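Local coordinates for Glyoxalase/bleomycin resistance protein/dioxygenase (Catenulispora acidiphila, PDB 4N04), which is of unestablished activity but belongs to the glyoxalase/bleomycin resistance/dioxygenase superfamily and may act as a dioxygenase, at residues Ala30-Tyr35 against Ala41-Glu46; Lys88-Thr91 against Arg97-Thr100. The protein carries 1 engineered substitution. One frame throughout, in Å; residues are numbered along the deposited sequence.

Contact 1: Ala30-Tyr35 against Ala41-Glu46; sequences AEPTFY and AVWQLE
One face of the Trp43 indole is overlain by Pro32, whose CA sits over the five-membered ring, 3.9 Å from its centroid, while Pro32 CG reaches on to Trp43 CZ2 at 3.8 Å. This is the edge of the first of two four-stranded mixed sheets, of the kind built from the βαβββ modules of the vicinal oxygen chelate fold: after helix 17-28 the chain swings through Ala30-Thr33 and joins strand 40-46 as the outer arm of a hairpin. Trp43 NE1 donates in the plane of its ring to Ala30 O, 3.2 Å away and nearly straight, although NE1 stands well above the plane of that carbonyl. One edge of the indole is thus tied to the backbone and one face packed by proline; Tyr24 and Leu28 of the helix also touch Trp43. Antiparallel pairing is brief. Val42 N bonds Phe34 O at 3.0 Å, and Val42 O receives two weak bonds, from the N atoms of Thr33 and Phe34, which together face Val42 as a classic beta bulge. On the sheet face carrying Val42, the Phe34 ring is laid across the isopropyl group, with Val42 CB 4.0 Å from the ring centroid; Phe34 CG sits between its own backbone N and carbonyl carbon (chi1 58°), which brings the ring back over its strand partner. A bound 2-[N-cyclohexylamino]ethane sulfonic acid, probably from the crystallisation liquor, lies about 4 Å from the Val42 side chain. At the bulge itself the Thr33 hydroxyl serves as acceptor: Gln44 N donates to Thr33 OG1 at 2.9 Å, with 170° at the hydrogen.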
loop_
_atom_site.group_PDB
_atom_site.type_symbol
_atom_site.label_atom_id
_atom_site.label_comp_id
_atom_site.label_asym_id
_atom_site.label_seq_id
_atom_site.Cartn_x
_atom_site.Cartn_y
_atom_site.Cartn_z
ATOM N N ALA A 30 2.283 -7.206 -7.011
ATOM C CA ALA A 30 3.183 -8.286 -6.661
ATOM C C ALA A 30 2.499 -9.157 -5.639
ATOM O O ALA A 30 1.529 -8.750 -5.007
ATOM C CB ALA A 30 4.490 -7.755 -6.113
ATOM N N GLU A 31 3.003 -10.371 -5.508
ATOM C CA GLU A 31 2.509 -11.325 -4.538
ATOM C C GLU A 31 3.304 -11.102 -3.278
ATOM O O GLU A 31 4.428 -10.591 -3.339
ATOM C CB GLU A 31 2.755 -12.748 -5.055
ATOM C CG GLU A 31 1.890 -13.121 -6.237
ATOM C CD GLU A 31 0.555 -13.681 -5.802
ATOM O OE1 GLU A 31 0.439 -14.058 -4.612
ATOM O OE2 GLU A 31 -0.370 -13.745 -6.645
ATOM N N PRO A 32 2.728 -11.467 -2.130
ATOM C CA PRO A 32 3.450 -11.363 -0.864
ATOM C C PRO A 32 4.805 -12.049 -0.967
ATOM O O PRO A 32 4.892 -13.123 -1.560
ATOM C CB PRO A 32 2.549 -12.127 0.095
ATOM C CG PRO A 32 1.191 -11.907 -0.444
ATOM C CD PRO A 32 1.322 -11.847 -1.936
ATOM N N THR A 33 5.848 -11.434 -0.425
ATOM C CA THR A 33 7.147 -12.094 -0.344
ATOM C C THR A 33 7.105 -13.343 0.561
ATOM O O THR A 33 7.773 -14.331 0.283
ATOM C CB THR A 33 8.230 -11.121 0.131
ATOM O OG1 THR A 33 8.275 -9.990 -0.754
ATOM C CG2 THR A 33 9.590 -11.793 0.169
ATOM N N PHE A 34 6.321 -13.298 1.635
ATOM C CA PHE A 34 6.075 -14.469 2.476
ATOM C C PHE A 34 4.911 -14.262 3.427
ATOM O O PHE A 34 4.490 -13.124 3.660
ATOM C CB PHE A 34 7.320 -14.887 3.267
ATOM C CG PHE A 34 7.877 -13.820 4.168
ATOM C CD1 PHE A 34 7.646 -13.862 5.542
ATOM C CD2 PHE A 34 8.674 -12.799 3.652
ATOM C CE1 PHE A 34 8.179 -12.885 6.390
ATOM C CE2 PHE A 34 9.215 -11.819 4.487
ATOM C CZ PHE A 34 8.963 -11.860 5.862
ATOM N N TYR A 35 4.399 -15.366 3.972
ATOM C CA TYR A 35 3.354 -15.324 4.994
ATOM C C TYR A 35 3.879 -15.824 6.337
ATOM O O TYR A 35 4.004 -17.020 6.542
ATOM C CB TYR A 35 2.149 -16.180 4.606
ATOM C CG TYR A 35 1.491 -15.829 3.299
ATOM C CD1 TYR A 35 0.251 -15.211 3.270
ATOM C CD2 TYR A 35 2.103 -16.126 2.094
ATOM C CE1 TYR A 35 -0.362 -14.893 2.075
ATOM C CE2 TYR A 35 1.505 -15.810 0.892
ATOM C CZ TYR A 35 0.271 -15.200 0.885
ATOM O OH TYR A 35 -0.318 -14.895 -0.323
ATOM N N ALA A 41 0.580 -11.195 5.785
ATOM C CA ALA A 41 1.319 -11.192 4.540
ATOM C C ALA A 41 2.298 -10.025 4.538
ATOM O O ALA A 41 1.943 -8.904 4.911
ATOM C CB ALA A 41 0.359 -11.095 3.370
ATOM N N VAL A 42 3.526 -10.303 4.121
ATOM C CA VAL A 42 4.605 -9.331 4.070
ATOM C C VAL A 42 5.061 -9.131 2.626
ATOM O O VAL A 42 5.294 -10.100 1.908
ATOM C CB VAL A 42 5.817 -9.836 4.868
ATOM C CG1 VAL A 42 6.983 -8.870 4.763
ATOM C CG2 VAL A 42 5.443 -10.077 6.312
ATOM N N TRP A 43 5.166 -7.877 2.195
ATOM C CA TRP A 43 5.765 -7.558 0.906
ATOM C C TRP A 43 7.093 -6.880 1.143
ATOM O O TRP A 43 7.173 -5.896 1.884
ATOM C CB TRP A 43 4.912 -6.587 0.100
ATOM C CG TRP A 43 3.696 -7.148 -0.517
ATOM C CD1 TRP A 43 3.529 -7.486 -1.823
ATOM C CD2 TRP A 43 2.445 -7.400 0.125
ATOM N NE1 TRP A 43 2.256 -7.943 -2.038
ATOM C CE2 TRP A 43 1.568 -7.907 -0.856
ATOM C CE3 TRP A 43 1.980 -7.255 1.437
ATOM C CZ2 TRP A 43 0.253 -8.266 -0.572
ATOM C CZ3 TRP A 43 0.675 -7.616 1.722
ATOM C CH2 TRP A 43 -0.176 -8.112 0.722
ATOM N N GLN A 44 8.137 -7.392 0.505
ATOM C CA GLN A 44 9.369 -6.635 0.422
ATOM C C GLN A 44 9.265 -5.733 -0.787
ATOM O O GLN A 44 9.159 -6.211 -1.917
ATOM C CB GLN A 44 10.582 -7.534 0.283
ATOM C CG GLN A 44 11.848 -6.730 0.142
ATOM C CD GLN A 44 13.055 -7.513 0.564
ATOM O OE1 GLN A 44 13.021 -8.223 1.566
ATOM N NE2 GLN A 44 14.129 -7.404 -0.203
ATOM N N LEU A 45 9.266 -4.429 -0.534
ATOM C CA LEU A 45 9.123 -3.436 -1.584
ATOM C C LEU A 45 10.498 -3.140 -2.144
ATOM O O LEU A 45 10.670 -2.896 -3.331
ATOM C CB LEU A 45 8.498 -2.165 -1.018
ATOM C CG LEU A 45 7.181 -2.427 -0.290
ATOM C CD1 LEU A 45 6.584 -1.135 0.233
ATOM C CD2 LEU A 45 6.196 -3.147 -1.200
ATOM N N GLU A 46 11.479 -3.196 -1.257
ATOM C CA GLU A 46 12.846 -2.852 -1.567
ATOM C C GLU A 46 13.644 -3.319 -0.364
ATOM O O GLU A 46 13.073 -3.783 0.621
ATOM C CB GLU A 46 12.990 -1.344 -1.753
ATOM C CG GLU A 46 13.963 -0.953 -2.827
ATOM C CD GLU A 46 13.523 -1.414 -4.204
ATOM O OE1 GLU A 46 13.957 -2.510 -4.648
ATOM O OE2 GLU A 46 12.742 -0.674 -4.842
#

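Contact 2: Lys88-Thr91 against Arg97-Thr100; sequences KQET and RKVT
Strands 88-91 and 97-100 run antiparallel, their axes 4.8 Å apart and 169° between their directions, with Lys88-Thr100 and Glu90-Lys98 as hydrogen-bonded pairs and Gln89-Val99 and Thr91-Arg97 as non-hydrogen-bonded ones. Each hydrogen-bonded pair is closed in both directions; Glu90 N to Lys98 O, at 2.9 Å, is almost straight. The CA-H groups of Val99, between the two rungs, and of Arg97, just past the second, also approach Lys88 O and Glu90 O respectively. The Glu90 and Lys98 side chains lie alongside each other on one face, and the carboxylate makes a long salt bridge from Glu90 OE2 to Lys98 NZ, 3.8 Å. Glu90 OE1 makes a second long salt bridge, to Lys88 NZ at 3.7 Å, within its own strand, so the acid stands between two lysines, which would be expected to stabilise its negative charge. A water bonds Glu90 OE2, Thr100 OG1 and Lys98 O, the last at 2.8 Å. On the other face the contacts are aliphatic: Gln89 CG meets Val99 CB at 3.7 Å, and Thr91 CG2 meets Arg97 CG at 3.9 Å. The arginine chain bends at chi3 (-72°) beyond this touch, and its NH2 forms salt bridges with Asp73 and Glu113, while Leu72 and Leu76 of helix 72-81 pack against Arg97 and Val99. Regular pairing of this sort forms the outer hairpin of the second βαβββ module in the vicinal oxygen chelate fold.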
loop_
_atom_site.group_PDB
_atom_site.type_symbol
_atom_site.label_atom_id
_atom_site.label_comp_id
_atom_site.label_asym_id
_atom_site.label_seq_id
_atom_site.Cartn_x
_atom_site.Cartn_y
_atom_site.Cartn_z
ATOM N N LYS A 88 -7.893 9.925 -3.978
ATOM C CA LYS A 88 -7.652 11.349 -4.146
ATOM C C LYS A 88 -6.313 11.597 -4.836
ATOM O O LYS A 88 -5.347 10.880 -4.573
ATOM C CB LYS A 88 -7.653 12.035 -2.779
ATOM C CG LYS A 88 -7.541 13.538 -2.865
ATOM C CD LYS A 88 -7.258 14.192 -1.525
ATOM C CE LYS A 88 -7.401 15.729 -1.655
ATOM N NZ LYS A 88 -6.999 16.497 -0.441
ATOM N N GLN A 89 -6.266 12.605 -5.713
ATOM C CA GLN A 89 -5.003 13.105 -6.274
ATOM C C GLN A 89 -4.756 14.586 -5.983
ATOM O O GLN A 89 -5.532 15.445 -6.379
ATOM C CB GLN A 89 -4.945 12.896 -7.773
ATOM C CG GLN A 89 -4.677 11.466 -8.172
ATOM C CD GLN A 89 -4.230 11.348 -9.611
ATOM O OE1 GLN A 89 -3.395 12.135 -10.080
ATOM N NE2 GLN A 89 -4.787 10.371 -10.327
ATOM N N GLU A 90 -3.656 14.878 -5.301
ATOM C CA GLU A 90 -3.282 16.247 -4.998
ATOM C C GLU A 90 -2.080 16.602 -5.859
ATOM O O GLU A 90 -1.068 15.909 -5.844
ATOM C CB GLU A 90 -2.923 16.400 -3.515
ATOM C CG GLU A 90 -4.003 15.938 -2.548
ATOM C CD GLU A 90 -3.635 16.150 -1.075
ATOM O OE1 GLU A 90 -3.447 17.321 -0.668
ATOM O OE2 GLU A 90 -3.543 15.147 -0.324
ATOM N N THR A 91 -2.185 17.679 -6.616
ATOM C CA THR A 91 -1.037 18.164 -7.367
ATOM C C THR A 91 -0.619 19.513 -6.811
ATOM O O THR A 91 -1.361 20.470 -6.896
ATOM C CB THR A 91 -1.358 18.295 -8.865
ATOM O OG1 THR A 91 -2.169 17.183 -9.282
ATOM C CG2 THR A 91 -0.077 18.306 -9.667
ATOM N N ARG A 97 3.031 15.273 -7.255
ATOM C CA ARG A 97 1.777 14.665 -6.852
ATOM C C ARG A 97 1.895 13.819 -5.594
ATOM O O ARG A 97 2.932 13.223 -5.315
ATOM C CB ARG A 97 1.210 13.796 -7.972
ATOM C CG ARG A 97 0.777 14.551 -9.201
ATOM C CD ARG A 97 0.576 13.576 -10.335
ATOM N NE ARG A 97 1.855 13.080 -10.823
ATOM C CZ ARG A 97 1.994 12.028 -11.623
ATOM N NH1 ARG A 97 0.926 11.350 -12.017
ATOM N NH2 ARG A 97 3.201 11.649 -12.020
ATOM N N LYS A 98 0.806 13.788 -4.839
ATOM C CA LYS A 98 0.575 12.753 -3.858
ATOM C C LYS A 98 -0.746 12.109 -4.253
ATOM O O LYS A 98 -1.740 12.808 -4.445
ATOM C CB LYS A 98 0.479 13.353 -2.455
ATOM C CG LYS A 98 0.162 12.343 -1.355
ATOM C CD LYS A 98 -0.013 13.058 -0.031
ATOM C CE LYS A 98 -0.934 12.308 0.917
ATOM N NZ LYS A 98 -1.367 13.188 2.042
ATOM N N VAL A 99 -0.770 10.790 -4.414
ATOM C CA VAL A 99 -2.056 10.135 -4.626
ATOM C C VAL A 99 -2.380 9.139 -3.525
ATOM O O VAL A 99 -1.528 8.360 -3.087
ATOM C CB VAL A 99 -2.241 9.551 -6.064
ATOM C CG1 VAL A 99 -1.084 9.973 -7.002
ATOM C CG2 VAL A 99 -2.439 8.064 -6.032
ATOM N N THR A 100 -3.621 9.180 -3.068
ATOM C CA THR A 100 -4.000 8.401 -1.911
ATOM C C THR A 100 -4.955 7.273 -2.246
ATOM O O THR A 100 -5.977 7.478 -2.890
ATOM C CB THR A 100 -4.647 9.290 -0.848
ATOM O OG1 THR A 100 -3.752 10.355 -0.520
ATOM C CG2 THR A 100 -4.951 8.479 0.407
HETATM O O HOH W 1 -3.527 12.717 -2.327
#

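How the contacts relate
Contacts 1 and 2 occupy corresponding places in the two halves of the chain: each pairs the second and third strands of a four-stranded sheet ordered 1-4-3-2, just after a helix, and each includes an outermost strand. They share no element and do not touch; their centres are 25 Å apart, on opposite sides of the chain's centre. Contact 1 is partly buried, and its irregular pairing is supplemented by aromatic packing and side-chain hydrogen bonds. Contact 2 is a surface hairpin with full ladder pairing, the Glu90 face charged and hydrated, the other with aliphatic cross-strand touches beside helix 72-81, although Arg97 reaches its acids there. The same topology is therefore secured by different chemistry in each half.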